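Local coordinates for DUF5751 domain-containing protein (Sulfolobus tokodaii, PDB 2RBG) that is of unknown function, a member of an uncharacterised family from a thermophilic archaeon, and forms a two-chain assembly in the crystal, at the interface of chains A and B. Residues are numbered along the deposited sequence; one frame, centred on the assembly and turned at random. Chains: chain A/B, Putative uncharacterized protein ST0493.

The interface of chains A and B. Residues chain A 119-121, 124-126; chain B 70, 76-77, 80-81.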
# COMPACT_ATOMS: atom_id res chain seq x y z
N LYS A 119 -5.27 -0.08 -6.95
CA LYS A 119 -4.57 0.41 -5.78
C LYS A 119 -5.55 0.51 -4.63
O LYS A 119 -6.68 0.98 -4.81
CB LYS A 119 -3.96 1.79 -6.04
CG LYS A 119 -3.32 2.46 -4.81
CD LYS A 119 -2.12 1.69 -4.28
CE LYS A 119 -1.51 2.35 -3.04
NZ LYS A 119 -0.82 3.64 -3.35
N ASP A 120 -5.13 0.04 -3.46
CA ASP A 120 -5.96 0.09 -2.27
C ASP A 120 -5.14 0.74 -1.17
O ASP A 120 -4.26 0.10 -0.59
CB ASP A 120 -6.38 -1.32 -1.84
CG ASP A 120 -7.35 -1.32 -0.67
OD1 ASP A 120 -7.07 -0.65 0.34
OD2 ASP A 120 -8.40 -1.99 -0.76
N PHE A 121 -5.37 2.02 -0.93
CA PHE A 121 -4.67 2.71 0.15
C PHE A 121 -5.72 2.75 1.24
O PHE A 121 -6.36 3.78 1.47
CB PHE A 121 -4.28 4.13 -0.25
CG PHE A 121 -3.34 4.79 0.72
CD1 PHE A 121 -1.97 4.57 0.64
CD2 PHE A 121 -3.83 5.59 1.74
CE1 PHE A 121 -1.10 5.14 1.56
CE2 PHE A 121 -2.96 6.17 2.67
CZ PHE A 121 -1.59 5.94 2.58
N LYS A 124 -4.74 -2.22 4.04
CA LYS A 124 -3.44 -2.61 4.60
C LYS A 124 -2.90 -1.60 5.61
O LYS A 124 -1.83 -1.80 6.18
CB LYS A 124 -2.40 -2.82 3.48
CG LYS A 124 -2.55 -4.13 2.70
CD LYS A 124 -1.42 -4.29 1.68
CE LYS A 124 -1.50 -5.61 0.92
NZ LYS A 124 -0.35 -5.78 -0.03
N LEU A 125 -3.64 -0.51 5.84
CA LEU A 125 -3.19 0.50 6.80
C LEU A 125 -3.29 -0.06 8.21
O LEU A 125 -4.28 -0.71 8.56
CB LEU A 125 -4.05 1.76 6.71
CG LEU A 125 -3.86 2.65 5.48
CD1 LEU A 125 -4.95 3.71 5.47
CD2 LEU A 125 -2.48 3.30 5.52
N SER A 126 -2.26 0.19 9.02
CA SER A 126 -2.25 -0.29 10.40
C SER A 126 -2.87 0.73 11.35
O SER A 126 -3.30 0.33 12.45
CB SER A 126 -0.81 -0.60 10.84
OG SER A 126 0.02 0.54 10.76
N TRP B 70 4.41 -6.10 -0.09
CA TRP B 70 3.98 -4.84 -0.69
C TRP B 70 4.25 -4.80 -2.18
O TRP B 70 5.38 -5.03 -2.62
CB TRP B 70 4.70 -3.66 -0.04
CG TRP B 70 4.62 -3.63 1.45
CD1 TRP B 70 5.60 -3.95 2.34
CD2 TRP B 70 3.48 -3.25 2.23
NE1 TRP B 70 5.14 -3.80 3.63
CE2 TRP B 70 3.84 -3.37 3.59
CE3 TRP B 70 2.18 -2.83 1.91
CZ2 TRP B 70 2.96 -3.07 4.63
CZ3 TRP B 70 1.30 -2.54 2.95
CH2 TRP B 70 1.69 -2.66 4.29
N ASP B 76 3.84 3.59 -0.27
CA ASP B 76 3.31 4.65 0.57
C ASP B 76 2.53 4.10 1.77
O ASP B 76 2.51 4.73 2.83
CB ASP B 76 2.45 5.64 -0.24
CG ASP B 76 1.29 4.98 -0.96
OD1 ASP B 76 1.20 3.74 -0.99
OD2 ASP B 76 0.46 5.73 -1.51
N ILE B 77 1.92 2.93 1.62
CA ILE B 77 1.17 2.32 2.72
C ILE B 77 2.18 1.86 3.77
O ILE B 77 2.00 2.08 4.97
CB ILE B 77 0.36 1.09 2.26
CG1 ILE B 77 -0.61 1.49 1.14
CG2 ILE B 77 -0.44 0.53 3.44
CD1 ILE B 77 -1.36 0.30 0.55
N LYS B 80 3.60 4.82 5.63
CA LYS B 80 2.61 5.41 6.53
C LYS B 80 2.52 4.59 7.82
O LYS B 80 2.47 5.14 8.92
CB LYS B 80 1.24 5.46 5.86
CG LYS B 80 0.12 6.00 6.75
CD LYS B 80 0.37 7.45 7.14
CE LYS B 80 -0.78 8.01 7.97
NZ LYS B 80 -0.97 7.23 9.23
N ASN B 81 2.51 3.27 7.67
CA ASN B 81 2.42 2.37 8.81
C ASN B 81 3.63 2.47 9.73
O ASN B 81 3.53 2.16 10.92
CB ASN B 81 2.26 0.92 8.34
CG ASN B 81 0.90 0.65 7.73
OD1 ASN B 81 0.05 1.53 7.65
ND2 ASN B 81 0.70 -0.60 7.31
O HOH W 1 2.44 -0.58 11.90
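The last strand of chain A (117-121) and the C-terminal tail behind it lie along helix 75-81 of chain B, with polar contacts at both ends and an apolar middle. At one end A:Lys119 and B:Asp76 meet tip to tip in a salt bridge, a long flexible cationic chain reaching a two-oxygen acceptor of opposite charge. The lysine, bent at chi2 (64°), brings NZ in front of the carboxylate, 3.1 Å from each of B:Asp76 OD1 and OD2, and both accept through their syn lone pairs. At the other end the B:Asn81 amide reads the tail backbone, its donor and acceptor matching a C=O and an N-H. Both bonds are nearly straight at hydrogen, but ND2 meets A:Lys124 O (3.0 Å) in the carbonyl plane, whereas A:Ser126 N stands above the plane of B:Asn81 OD1 (3.0 Å), 53° out of it. Water 1 links the A:Ser126 hydroxyl OG (2.9 Å) to B:Asn81 O. Between these ends branched B:Ile77 sets CG1 3.4 Å from A:Phe121 CD1 and turns CG2 toward A:Lys124 and A:Leu125. The wide, flat A:Phe121 ring also covers the carboxylate carbon, its CE1 3.5 Å from B:Asp76 CG, the planes 58° apart. The extended A:Lys124 chain slides antiparallel past B:Trp70, its methylene CD 3.5 Å from CZ3 of the indole, so a long aliphatic stem serves as apolar surface. The patch fastens the C-terminus of one copy to a helix of the other, though this pairing may be a crystal contact.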